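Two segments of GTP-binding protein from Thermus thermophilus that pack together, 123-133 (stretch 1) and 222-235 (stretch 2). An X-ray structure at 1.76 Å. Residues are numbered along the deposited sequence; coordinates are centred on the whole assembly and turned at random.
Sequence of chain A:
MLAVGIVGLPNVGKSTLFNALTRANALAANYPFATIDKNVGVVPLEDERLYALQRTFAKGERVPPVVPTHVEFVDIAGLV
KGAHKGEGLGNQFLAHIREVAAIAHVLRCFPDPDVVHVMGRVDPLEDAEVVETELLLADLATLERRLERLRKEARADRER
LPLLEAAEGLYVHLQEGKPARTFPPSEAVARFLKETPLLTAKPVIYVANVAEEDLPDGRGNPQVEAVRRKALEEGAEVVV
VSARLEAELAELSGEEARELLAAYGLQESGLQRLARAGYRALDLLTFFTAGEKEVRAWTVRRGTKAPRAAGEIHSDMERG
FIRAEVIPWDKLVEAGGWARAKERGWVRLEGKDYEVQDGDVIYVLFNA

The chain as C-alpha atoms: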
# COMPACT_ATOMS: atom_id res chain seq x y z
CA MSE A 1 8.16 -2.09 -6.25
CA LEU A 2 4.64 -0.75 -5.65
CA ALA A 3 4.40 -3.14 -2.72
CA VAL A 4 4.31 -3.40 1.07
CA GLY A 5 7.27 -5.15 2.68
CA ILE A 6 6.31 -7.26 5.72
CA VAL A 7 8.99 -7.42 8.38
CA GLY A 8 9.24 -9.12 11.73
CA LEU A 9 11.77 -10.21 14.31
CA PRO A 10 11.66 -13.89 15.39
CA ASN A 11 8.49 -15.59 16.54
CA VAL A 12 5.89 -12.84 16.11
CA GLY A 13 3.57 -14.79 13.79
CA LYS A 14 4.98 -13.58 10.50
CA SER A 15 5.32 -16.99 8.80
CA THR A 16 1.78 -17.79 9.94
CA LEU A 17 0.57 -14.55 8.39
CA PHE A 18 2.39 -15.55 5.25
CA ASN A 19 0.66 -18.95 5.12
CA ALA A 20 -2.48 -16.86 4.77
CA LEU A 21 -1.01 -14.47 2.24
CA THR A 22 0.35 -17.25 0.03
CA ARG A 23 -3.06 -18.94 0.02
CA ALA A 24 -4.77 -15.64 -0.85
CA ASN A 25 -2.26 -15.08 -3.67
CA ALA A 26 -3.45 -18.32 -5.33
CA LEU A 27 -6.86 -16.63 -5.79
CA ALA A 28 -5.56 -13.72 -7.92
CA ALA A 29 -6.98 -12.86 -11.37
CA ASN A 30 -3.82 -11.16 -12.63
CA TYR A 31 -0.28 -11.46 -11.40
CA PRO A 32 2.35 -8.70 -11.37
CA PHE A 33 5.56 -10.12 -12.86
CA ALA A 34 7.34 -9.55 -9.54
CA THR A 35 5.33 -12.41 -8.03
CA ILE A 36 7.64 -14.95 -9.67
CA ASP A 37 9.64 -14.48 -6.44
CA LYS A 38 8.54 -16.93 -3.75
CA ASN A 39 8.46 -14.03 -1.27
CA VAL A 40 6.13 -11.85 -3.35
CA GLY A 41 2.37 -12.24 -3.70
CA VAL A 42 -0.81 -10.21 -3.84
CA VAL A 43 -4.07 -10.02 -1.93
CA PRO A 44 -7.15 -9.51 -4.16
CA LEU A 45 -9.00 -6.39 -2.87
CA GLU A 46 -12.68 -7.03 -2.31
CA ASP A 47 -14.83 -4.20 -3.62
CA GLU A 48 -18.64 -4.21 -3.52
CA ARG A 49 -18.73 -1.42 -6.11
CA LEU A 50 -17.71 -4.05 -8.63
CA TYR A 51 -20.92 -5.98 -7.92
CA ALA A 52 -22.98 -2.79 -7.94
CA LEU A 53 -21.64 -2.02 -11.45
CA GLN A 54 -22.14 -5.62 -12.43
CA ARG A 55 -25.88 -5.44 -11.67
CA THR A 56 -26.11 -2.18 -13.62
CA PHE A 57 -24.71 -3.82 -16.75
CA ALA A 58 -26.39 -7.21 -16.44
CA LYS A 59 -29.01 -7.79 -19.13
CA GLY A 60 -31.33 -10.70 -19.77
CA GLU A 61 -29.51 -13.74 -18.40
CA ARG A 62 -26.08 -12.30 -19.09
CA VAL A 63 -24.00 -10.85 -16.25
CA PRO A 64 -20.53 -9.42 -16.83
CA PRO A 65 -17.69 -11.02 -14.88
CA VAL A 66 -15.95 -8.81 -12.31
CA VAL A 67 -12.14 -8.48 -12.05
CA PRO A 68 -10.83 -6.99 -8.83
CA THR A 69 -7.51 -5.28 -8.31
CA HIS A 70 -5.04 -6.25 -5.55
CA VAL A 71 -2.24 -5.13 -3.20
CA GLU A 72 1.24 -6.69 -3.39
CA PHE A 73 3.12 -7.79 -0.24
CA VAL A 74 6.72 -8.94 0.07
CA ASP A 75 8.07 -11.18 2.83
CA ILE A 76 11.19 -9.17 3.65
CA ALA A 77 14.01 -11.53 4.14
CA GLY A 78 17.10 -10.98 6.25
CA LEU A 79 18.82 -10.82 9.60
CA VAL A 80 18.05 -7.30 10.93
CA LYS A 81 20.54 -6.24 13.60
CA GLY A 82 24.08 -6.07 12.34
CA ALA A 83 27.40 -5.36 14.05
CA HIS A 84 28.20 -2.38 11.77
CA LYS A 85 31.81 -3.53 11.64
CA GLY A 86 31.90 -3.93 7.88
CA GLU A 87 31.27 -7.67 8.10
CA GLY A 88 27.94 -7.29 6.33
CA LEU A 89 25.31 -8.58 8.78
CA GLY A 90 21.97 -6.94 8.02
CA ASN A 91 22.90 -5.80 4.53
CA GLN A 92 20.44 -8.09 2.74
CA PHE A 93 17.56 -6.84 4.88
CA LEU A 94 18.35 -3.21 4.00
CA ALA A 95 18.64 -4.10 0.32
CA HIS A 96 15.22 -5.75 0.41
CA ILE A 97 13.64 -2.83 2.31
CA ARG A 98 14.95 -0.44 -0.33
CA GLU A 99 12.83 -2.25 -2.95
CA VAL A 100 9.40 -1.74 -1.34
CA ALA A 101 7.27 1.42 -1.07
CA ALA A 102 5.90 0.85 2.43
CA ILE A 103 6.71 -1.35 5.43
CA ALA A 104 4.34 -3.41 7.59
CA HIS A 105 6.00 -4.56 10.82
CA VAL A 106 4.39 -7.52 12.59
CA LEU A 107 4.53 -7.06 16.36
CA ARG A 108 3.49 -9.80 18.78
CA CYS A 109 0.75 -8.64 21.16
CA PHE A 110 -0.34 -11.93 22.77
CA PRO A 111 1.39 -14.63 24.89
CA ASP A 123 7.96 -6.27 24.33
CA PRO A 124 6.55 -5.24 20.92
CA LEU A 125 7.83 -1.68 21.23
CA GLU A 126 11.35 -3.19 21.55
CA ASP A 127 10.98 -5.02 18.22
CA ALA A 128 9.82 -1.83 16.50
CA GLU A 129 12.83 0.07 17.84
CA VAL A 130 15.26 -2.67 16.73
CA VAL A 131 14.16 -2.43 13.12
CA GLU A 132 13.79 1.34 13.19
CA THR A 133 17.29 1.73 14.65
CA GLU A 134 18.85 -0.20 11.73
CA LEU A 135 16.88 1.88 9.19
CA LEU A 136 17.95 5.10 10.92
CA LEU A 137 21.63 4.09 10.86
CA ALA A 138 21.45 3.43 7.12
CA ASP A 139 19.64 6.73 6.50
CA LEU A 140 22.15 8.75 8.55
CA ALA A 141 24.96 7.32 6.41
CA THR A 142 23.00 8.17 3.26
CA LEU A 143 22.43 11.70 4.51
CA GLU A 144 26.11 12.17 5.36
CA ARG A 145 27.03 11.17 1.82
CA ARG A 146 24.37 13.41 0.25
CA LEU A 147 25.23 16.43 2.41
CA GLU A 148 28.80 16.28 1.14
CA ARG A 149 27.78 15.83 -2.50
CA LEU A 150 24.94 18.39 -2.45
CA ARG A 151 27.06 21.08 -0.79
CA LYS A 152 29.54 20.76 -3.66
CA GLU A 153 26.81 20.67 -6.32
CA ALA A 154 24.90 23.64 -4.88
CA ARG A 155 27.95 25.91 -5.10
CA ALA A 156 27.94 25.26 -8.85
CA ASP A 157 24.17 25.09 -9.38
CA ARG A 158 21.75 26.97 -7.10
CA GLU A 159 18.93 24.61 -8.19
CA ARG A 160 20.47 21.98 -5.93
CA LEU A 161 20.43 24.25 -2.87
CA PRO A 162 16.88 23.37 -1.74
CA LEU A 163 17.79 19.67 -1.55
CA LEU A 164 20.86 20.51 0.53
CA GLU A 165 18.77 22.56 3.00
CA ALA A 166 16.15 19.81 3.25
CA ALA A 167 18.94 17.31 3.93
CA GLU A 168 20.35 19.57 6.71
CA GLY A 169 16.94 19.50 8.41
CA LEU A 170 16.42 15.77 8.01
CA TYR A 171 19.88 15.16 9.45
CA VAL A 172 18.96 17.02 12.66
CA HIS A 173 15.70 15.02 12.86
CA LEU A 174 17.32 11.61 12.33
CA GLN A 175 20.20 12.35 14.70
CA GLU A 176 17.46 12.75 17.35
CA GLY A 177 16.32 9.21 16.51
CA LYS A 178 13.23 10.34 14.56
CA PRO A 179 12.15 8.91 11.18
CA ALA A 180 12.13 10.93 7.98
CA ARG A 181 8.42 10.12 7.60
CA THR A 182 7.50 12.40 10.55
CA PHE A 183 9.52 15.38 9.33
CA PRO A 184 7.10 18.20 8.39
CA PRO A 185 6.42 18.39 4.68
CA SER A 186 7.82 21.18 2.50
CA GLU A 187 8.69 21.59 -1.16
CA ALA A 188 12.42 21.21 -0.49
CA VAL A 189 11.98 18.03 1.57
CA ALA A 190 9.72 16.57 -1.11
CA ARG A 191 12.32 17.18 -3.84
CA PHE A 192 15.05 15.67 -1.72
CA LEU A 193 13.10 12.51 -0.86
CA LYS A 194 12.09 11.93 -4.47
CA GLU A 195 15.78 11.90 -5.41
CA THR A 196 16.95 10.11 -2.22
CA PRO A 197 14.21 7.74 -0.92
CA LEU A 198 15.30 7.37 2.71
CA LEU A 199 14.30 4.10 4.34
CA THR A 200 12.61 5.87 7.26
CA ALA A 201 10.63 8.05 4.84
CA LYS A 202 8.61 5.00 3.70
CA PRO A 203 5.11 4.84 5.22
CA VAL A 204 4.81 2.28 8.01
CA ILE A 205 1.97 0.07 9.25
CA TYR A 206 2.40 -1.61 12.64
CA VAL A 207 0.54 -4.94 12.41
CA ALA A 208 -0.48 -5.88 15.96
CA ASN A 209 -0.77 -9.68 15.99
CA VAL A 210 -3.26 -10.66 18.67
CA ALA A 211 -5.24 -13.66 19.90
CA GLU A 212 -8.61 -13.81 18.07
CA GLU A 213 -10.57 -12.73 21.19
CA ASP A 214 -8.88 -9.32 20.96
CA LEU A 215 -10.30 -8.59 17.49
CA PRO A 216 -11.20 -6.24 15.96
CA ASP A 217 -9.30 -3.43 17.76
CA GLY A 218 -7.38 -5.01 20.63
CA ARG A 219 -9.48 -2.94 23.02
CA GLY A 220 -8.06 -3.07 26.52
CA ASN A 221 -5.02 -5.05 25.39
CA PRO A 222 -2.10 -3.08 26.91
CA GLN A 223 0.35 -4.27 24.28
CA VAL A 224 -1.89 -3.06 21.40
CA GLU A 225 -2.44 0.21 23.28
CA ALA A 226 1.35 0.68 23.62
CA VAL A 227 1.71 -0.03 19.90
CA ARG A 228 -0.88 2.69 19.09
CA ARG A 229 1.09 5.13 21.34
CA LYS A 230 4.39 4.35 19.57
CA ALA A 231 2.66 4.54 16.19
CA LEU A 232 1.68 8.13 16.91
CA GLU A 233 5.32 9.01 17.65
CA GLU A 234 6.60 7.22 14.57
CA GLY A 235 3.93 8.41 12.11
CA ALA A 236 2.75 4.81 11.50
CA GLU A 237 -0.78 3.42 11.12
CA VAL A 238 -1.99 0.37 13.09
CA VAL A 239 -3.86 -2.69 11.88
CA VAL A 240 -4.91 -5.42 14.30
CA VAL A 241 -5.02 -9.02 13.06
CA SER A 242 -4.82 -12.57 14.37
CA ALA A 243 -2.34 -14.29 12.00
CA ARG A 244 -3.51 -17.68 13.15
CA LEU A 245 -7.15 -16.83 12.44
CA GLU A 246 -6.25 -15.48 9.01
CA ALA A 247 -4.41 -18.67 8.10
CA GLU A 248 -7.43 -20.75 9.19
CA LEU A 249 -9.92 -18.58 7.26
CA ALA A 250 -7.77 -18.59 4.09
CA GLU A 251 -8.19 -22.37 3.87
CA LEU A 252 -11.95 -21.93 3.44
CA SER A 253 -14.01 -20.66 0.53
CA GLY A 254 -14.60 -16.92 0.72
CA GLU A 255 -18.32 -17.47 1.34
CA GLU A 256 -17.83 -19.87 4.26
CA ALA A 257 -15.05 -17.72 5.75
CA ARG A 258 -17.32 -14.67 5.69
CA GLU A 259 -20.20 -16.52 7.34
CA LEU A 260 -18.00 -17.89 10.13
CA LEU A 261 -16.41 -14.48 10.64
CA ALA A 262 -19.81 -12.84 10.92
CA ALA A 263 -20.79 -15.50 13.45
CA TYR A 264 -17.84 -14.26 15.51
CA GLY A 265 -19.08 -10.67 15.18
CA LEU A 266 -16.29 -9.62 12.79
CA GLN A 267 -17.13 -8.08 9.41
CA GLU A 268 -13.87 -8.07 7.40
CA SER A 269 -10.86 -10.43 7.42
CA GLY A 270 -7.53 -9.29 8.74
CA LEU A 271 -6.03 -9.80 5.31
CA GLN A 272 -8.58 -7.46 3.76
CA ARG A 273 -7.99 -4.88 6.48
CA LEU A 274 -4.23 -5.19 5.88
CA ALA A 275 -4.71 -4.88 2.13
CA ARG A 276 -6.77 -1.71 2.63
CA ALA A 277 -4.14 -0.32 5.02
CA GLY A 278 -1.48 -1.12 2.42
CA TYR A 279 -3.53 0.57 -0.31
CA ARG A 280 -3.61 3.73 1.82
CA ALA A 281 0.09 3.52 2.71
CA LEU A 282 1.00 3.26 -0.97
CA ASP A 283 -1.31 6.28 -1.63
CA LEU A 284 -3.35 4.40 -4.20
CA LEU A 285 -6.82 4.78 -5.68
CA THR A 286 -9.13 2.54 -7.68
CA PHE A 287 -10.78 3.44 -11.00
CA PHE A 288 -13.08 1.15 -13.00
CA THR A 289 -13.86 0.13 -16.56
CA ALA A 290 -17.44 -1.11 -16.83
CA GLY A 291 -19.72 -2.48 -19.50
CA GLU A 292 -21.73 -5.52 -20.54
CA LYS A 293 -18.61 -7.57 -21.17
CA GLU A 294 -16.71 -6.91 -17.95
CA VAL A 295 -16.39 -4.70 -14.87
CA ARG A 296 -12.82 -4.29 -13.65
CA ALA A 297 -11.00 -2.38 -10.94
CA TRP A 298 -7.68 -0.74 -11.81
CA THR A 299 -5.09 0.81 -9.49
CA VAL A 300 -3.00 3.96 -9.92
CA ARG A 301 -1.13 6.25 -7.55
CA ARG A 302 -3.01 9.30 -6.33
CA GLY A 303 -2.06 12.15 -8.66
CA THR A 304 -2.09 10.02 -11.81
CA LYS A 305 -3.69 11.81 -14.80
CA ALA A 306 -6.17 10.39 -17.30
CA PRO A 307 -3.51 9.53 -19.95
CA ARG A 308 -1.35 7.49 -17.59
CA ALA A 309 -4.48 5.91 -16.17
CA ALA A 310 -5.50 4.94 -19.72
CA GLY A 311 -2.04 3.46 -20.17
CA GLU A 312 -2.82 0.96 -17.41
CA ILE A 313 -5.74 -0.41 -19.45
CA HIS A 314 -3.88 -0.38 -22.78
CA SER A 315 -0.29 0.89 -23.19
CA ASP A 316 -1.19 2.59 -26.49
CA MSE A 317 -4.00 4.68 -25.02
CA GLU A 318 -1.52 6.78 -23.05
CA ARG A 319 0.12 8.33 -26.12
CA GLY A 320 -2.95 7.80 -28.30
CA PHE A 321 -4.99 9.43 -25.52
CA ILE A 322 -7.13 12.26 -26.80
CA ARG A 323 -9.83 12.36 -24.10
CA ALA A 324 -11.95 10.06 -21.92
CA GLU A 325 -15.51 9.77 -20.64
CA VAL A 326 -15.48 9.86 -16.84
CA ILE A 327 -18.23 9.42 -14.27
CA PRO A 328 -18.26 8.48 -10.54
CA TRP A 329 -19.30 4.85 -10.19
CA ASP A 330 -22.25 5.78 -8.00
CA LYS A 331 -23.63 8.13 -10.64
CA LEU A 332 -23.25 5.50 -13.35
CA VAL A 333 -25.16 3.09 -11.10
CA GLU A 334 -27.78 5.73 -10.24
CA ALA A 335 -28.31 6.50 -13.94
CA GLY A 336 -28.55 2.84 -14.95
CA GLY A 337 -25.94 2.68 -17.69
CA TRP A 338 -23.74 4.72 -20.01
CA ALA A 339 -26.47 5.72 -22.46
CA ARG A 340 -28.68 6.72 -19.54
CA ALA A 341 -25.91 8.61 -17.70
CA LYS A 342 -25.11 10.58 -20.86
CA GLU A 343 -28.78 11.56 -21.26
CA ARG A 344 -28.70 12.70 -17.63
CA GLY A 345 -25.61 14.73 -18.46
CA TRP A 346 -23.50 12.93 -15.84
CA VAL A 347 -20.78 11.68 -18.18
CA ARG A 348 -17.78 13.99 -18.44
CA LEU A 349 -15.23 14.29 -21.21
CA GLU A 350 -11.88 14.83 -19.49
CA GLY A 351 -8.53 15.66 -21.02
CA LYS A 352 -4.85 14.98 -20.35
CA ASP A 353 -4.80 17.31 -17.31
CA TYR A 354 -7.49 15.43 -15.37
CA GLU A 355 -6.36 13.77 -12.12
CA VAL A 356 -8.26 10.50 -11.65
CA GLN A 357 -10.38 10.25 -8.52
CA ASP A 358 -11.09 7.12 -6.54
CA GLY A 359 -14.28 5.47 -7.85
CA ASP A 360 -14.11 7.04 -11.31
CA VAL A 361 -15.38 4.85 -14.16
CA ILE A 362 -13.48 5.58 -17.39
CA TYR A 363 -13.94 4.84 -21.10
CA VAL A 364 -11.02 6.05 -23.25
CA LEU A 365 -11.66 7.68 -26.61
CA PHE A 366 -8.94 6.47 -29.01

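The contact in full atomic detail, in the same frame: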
# COMPACT_ATOMS: atom_id res chain seq x y z
N ASP A 123 8.61 -7.57 24.43
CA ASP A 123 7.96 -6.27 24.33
C ASP A 123 7.90 -5.83 22.87
O ASP A 123 8.94 -5.62 22.23
CB ASP A 123 8.72 -5.24 25.17
CG ASP A 123 8.14 -3.85 25.04
OD1 ASP A 123 8.68 -2.93 25.70
OD2 ASP A 123 7.16 -3.67 24.29
N PRO A 124 6.69 -5.67 22.32
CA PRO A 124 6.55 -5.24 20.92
C PRO A 124 7.24 -3.92 20.60
O PRO A 124 7.81 -3.75 19.53
CB PRO A 124 5.03 -5.18 20.73
CG PRO A 124 4.52 -4.86 22.12
CD PRO A 124 5.37 -5.78 22.97
N LEU A 125 7.17 -2.95 21.52
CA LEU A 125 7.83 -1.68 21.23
C LEU A 125 9.35 -1.89 21.02
O LEU A 125 9.98 -1.15 20.25
CB LEU A 125 7.55 -0.68 22.35
CG LEU A 125 6.35 0.25 22.08
CD1 LEU A 125 5.13 -0.55 21.64
CD2 LEU A 125 6.05 1.08 23.33
N GLU A 126 9.92 -2.91 21.67
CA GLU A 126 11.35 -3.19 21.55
C GLU A 126 11.66 -3.66 20.12
O GLU A 126 12.65 -3.25 19.53
CB GLU A 126 11.78 -4.24 22.56
CG GLU A 126 13.22 -4.07 23.02
CD GLU A 126 13.39 -2.87 23.95
OE1 GLU A 126 12.99 -2.98 25.13
OE2 GLU A 126 13.90 -1.82 23.49
N ASP A 127 10.81 -4.54 19.59
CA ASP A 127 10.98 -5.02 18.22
C ASP A 127 10.94 -3.85 17.24
O ASP A 127 11.76 -3.77 16.32
CB ASP A 127 9.85 -6.00 17.87
CG ASP A 127 10.12 -7.40 18.36
OD1 ASP A 127 11.05 -7.58 19.18
OD2 ASP A 127 9.38 -8.31 17.91
N ALA A 128 9.96 -2.97 17.40
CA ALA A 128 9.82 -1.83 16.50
C ALA A 128 11.09 -0.97 16.52
O ALA A 128 11.58 -0.55 15.49
CB ALA A 128 8.61 -0.98 16.91
N GLU A 129 11.61 -0.73 17.72
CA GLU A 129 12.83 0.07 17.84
C GLU A 129 14.06 -0.60 17.22
O GLU A 129 14.93 0.08 16.68
CB GLU A 129 13.11 0.41 19.31
CG GLU A 129 14.35 1.27 19.49
CD GLU A 129 14.67 1.61 20.94
OE1 GLU A 129 15.66 2.34 21.17
OE2 GLU A 129 13.93 1.14 21.84
N VAL A 130 14.13 -1.94 17.30
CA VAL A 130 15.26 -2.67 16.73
C VAL A 130 15.31 -2.44 15.22
O VAL A 130 16.35 -2.10 14.67
CB VAL A 130 15.19 -4.20 17.02
CG1 VAL A 130 16.19 -4.95 16.12
CG2 VAL A 130 15.52 -4.46 18.49
N VAL A 131 14.17 -2.64 14.55
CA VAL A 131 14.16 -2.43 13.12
C VAL A 131 14.40 -0.97 12.77
O VAL A 131 15.22 -0.67 11.90
CB VAL A 131 12.81 -2.89 12.50
CG1 VAL A 131 12.72 -2.44 11.03
CG2 VAL A 131 12.72 -4.41 12.60
N GLU A 132 13.70 -0.09 13.46
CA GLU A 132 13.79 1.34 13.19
C GLU A 132 15.23 1.82 13.39
O GLU A 132 15.72 2.62 12.60
CB GLU A 132 12.82 2.09 14.10
CG GLU A 132 12.84 3.61 14.01
CD GLU A 132 12.47 4.18 12.66
OE1 GLU A 132 11.70 3.54 11.90
OE2 GLU A 132 12.94 5.31 12.37
N THR A 133 15.90 1.33 14.42
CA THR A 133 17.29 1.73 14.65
C THR A 133 18.19 1.37 13.45
O THR A 133 18.98 2.20 13.00
CB THR A 133 17.78 1.10 15.96
OG1 THR A 133 17.17 1.84 17.04
CG2 THR A 133 19.31 1.17 16.09
N PRO A 222 -3.19 -4.04 26.69
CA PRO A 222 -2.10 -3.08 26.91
C PRO A 222 -1.01 -3.07 25.86
O PRO A 222 -0.45 -2.01 25.57
CB PRO A 222 -1.58 -3.45 28.30
CG PRO A 222 -1.89 -4.94 28.38
CD PRO A 222 -3.27 -5.01 27.81
N GLN A 223 -0.70 -4.23 25.28
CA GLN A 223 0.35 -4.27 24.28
C GLN A 223 -0.10 -3.54 23.00
O GLN A 223 0.69 -2.80 22.39
CB GLN A 223 0.74 -5.71 23.99
CG GLN A 223 1.47 -6.35 25.17
CD GLN A 223 1.98 -7.75 24.87
OE1 GLN A 223 1.21 -8.64 24.53
NE2 GLN A 223 3.28 -7.94 25.00
N VAL A 224 -1.36 -3.74 22.59
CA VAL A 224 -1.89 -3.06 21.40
C VAL A 224 -1.96 -1.55 21.71
O VAL A 224 -1.64 -0.72 20.88
CB VAL A 224 -3.30 -3.56 21.03
CG1 VAL A 224 -3.89 -2.73 19.87
CG2 VAL A 224 -3.21 -5.03 20.64
N GLU A 225 -2.39 -1.21 22.92
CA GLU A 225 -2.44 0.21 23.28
C GLU A 225 -1.05 0.85 23.22
O GLU A 225 -0.91 1.99 22.76
CB GLU A 225 -3.05 0.37 24.67
CG GLU A 225 -4.55 0.23 24.64
CD GLU A 225 -5.18 1.26 23.71
OE1 GLU A 225 -4.63 2.38 23.61
OE2 GLU A 225 -6.21 0.97 23.09
N ALA A 226 -0.02 0.14 23.66
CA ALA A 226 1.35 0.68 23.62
C ALA A 226 1.77 0.85 22.17
O ALA A 226 2.42 1.83 21.81
CB ALA A 226 2.34 -0.25 24.33
N VAL A 227 1.40 -0.13 21.33
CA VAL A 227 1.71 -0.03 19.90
C VAL A 227 1.05 1.20 19.27
O VAL A 227 1.68 1.89 18.46
CB VAL A 227 1.29 -1.35 19.16
CG1 VAL A 227 1.30 -1.16 17.63
CG2 VAL A 227 2.23 -2.45 19.57
N ARG A 228 -0.20 1.51 19.63
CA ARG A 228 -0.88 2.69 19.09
C ARG A 228 -0.12 3.96 19.53
O ARG A 228 0.04 4.90 18.75
CB ARG A 228 -2.35 2.76 19.56
CG ARG A 228 -3.22 1.65 18.99
CD ARG A 228 -4.67 1.83 19.35
NE ARG A 228 -5.53 0.72 18.90
CZ ARG A 228 -5.89 0.49 17.64
NH1 ARG A 228 -5.48 1.28 16.66
NH2 ARG A 228 -6.68 -0.55 17.36
N ARG A 229 0.34 3.98 20.79
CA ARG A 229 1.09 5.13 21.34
C ARG A 229 2.40 5.36 20.55
O ARG A 229 2.71 6.50 20.16
CB ARG A 229 1.38 4.88 22.83
CG ARG A 229 2.36 5.83 23.52
CD ARG A 229 2.17 5.76 25.06
NE ARG A 229 2.18 4.40 25.62
CZ ARG A 229 3.29 3.67 25.80
NH1 ARG A 229 4.47 4.17 25.47
NH2 ARG A 229 3.22 2.44 26.33
N LYS A 230 3.14 4.28 20.32
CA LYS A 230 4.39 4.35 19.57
C LYS A 230 4.12 4.73 18.13
O LYS A 230 4.90 5.45 17.51
CB LYS A 230 5.10 2.99 19.57
CG LYS A 230 6.40 2.97 18.78
CD LYS A 230 7.51 3.71 19.52
CE LYS A 230 8.89 3.39 18.95
NZ LYS A 230 9.20 1.93 19.01
N ALA A 231 3.02 4.22 17.58
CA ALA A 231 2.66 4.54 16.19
C ALA A 231 2.49 6.04 16.03
O ALA A 231 2.90 6.63 15.01
CB ALA A 231 1.34 3.83 15.80
N LEU A 232 1.90 6.69 17.03
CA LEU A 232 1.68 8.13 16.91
C LEU A 232 3.00 8.87 16.87
O LEU A 232 3.13 9.85 16.12
CB LEU A 232 0.82 8.64 18.07
CG LEU A 232 0.23 10.03 17.86
CD1 LEU A 232 -0.65 10.02 16.61
CD2 LEU A 232 -0.58 10.44 19.10
N GLU A 233 3.99 8.39 17.62
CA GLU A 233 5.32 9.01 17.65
C GLU A 233 6.09 8.75 16.38
O GLU A 233 6.87 9.59 15.93
CB GLU A 233 6.15 8.48 18.82
CG GLU A 233 5.55 8.77 20.16
CD GLU A 233 6.43 8.30 21.29
OE1 GLU A 233 6.17 8.69 22.44
OE2 GLU A 233 7.39 7.54 21.03
N GLU A 234 5.88 7.59 15.79
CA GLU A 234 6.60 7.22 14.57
C GLU A 234 5.88 7.53 13.25
O GLU A 234 6.42 7.24 12.18
CB GLU A 234 6.94 5.72 14.63
CG GLU A 234 7.82 5.34 15.83
CD GLU A 234 9.13 6.14 15.91
OE1 GLU A 234 9.37 6.81 16.94
OE2 GLU A 234 9.93 6.10 14.96
N GLY A 235 4.67 8.10 13.33
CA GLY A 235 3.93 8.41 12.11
C GLY A 235 3.46 7.17 11.36
O GLY A 235 3.32 7.19 10.13

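Two helices of the GTP-binding protein, 124-133 and 222-234, pack side by side with their N-to-C directions 32° apart and their axes 10.1 Å apart at closest approach. Backbones come nearest where the start of the first helix passes the middle of the second: the CA atoms of Leu125 and Val227 lie 6.5 Å apart; farther along, the CA atoms of Glu132 and Glu234 are 9.4 Å apart. The contact is modest, burying 412 Å² in total, and no clear hydrogen bond crosses it, so it rests chiefly on the fit of side chains.

The main bump is Leu125. Its CA-to-CB bond points sideways, but the end of the side chain comes nearer to the second helix and sits as a knob in a hole formed by Ala226, Val227, Arg229 and Lys230. The methyl of Ala226 forms part of the hole: Leu125 CD1 lies 3.9 Å from Ala226 CB, 4.0 Å from Val227 CG2 and 3.6 Å from the backbone atom Ala226 O. Ala226 O is already engaged within its own helix, accepting from Lys230 N at 3.0 Å. Leu125 CD2 is 4.1 Å from Arg229 NH1, and the stem of the lysine closes in with Lys230 CB 3.9 Å from Leu125 CG.

Beside the knob, Pro124 points toward the second helix and extends the apolar patch, its CB 4.1 Å from Val227 CG2. The proline ring also packs against the side chain of Gln223. Leu125 is held from its own side as well: Leu125 N donates a hydrogen bond to Asp123 OD2 at 2.9 Å, tying the start of the helix to the preceding residue.

Lys230 reaches from the second helix to the first. Its aliphatic chain runs past Leu125 and brings its amino group over the first helix, with Lys230 NZ 3.6 Å from Ala128 CB and 3.4 Å from Leu125 O. Ala128, also pointing across, offers only a methyl here, a low surface over which the lysine end can lie. Lys230 NZ also approaches Glu129, 4.2 Å from Glu129 CB.

At the far end the fit loosens. Glu132 and Glu234 both point across the gap, and Glu132 OE2 lies 4.0 Å from Glu234 OE2, a meeting of like charges rather than an attractive pair; Glu132 OE1 is hydrogen-bonded elsewhere in the structure. Just beyond, Gly235 leaves the helix with positive phi, a conformation that favours glycine.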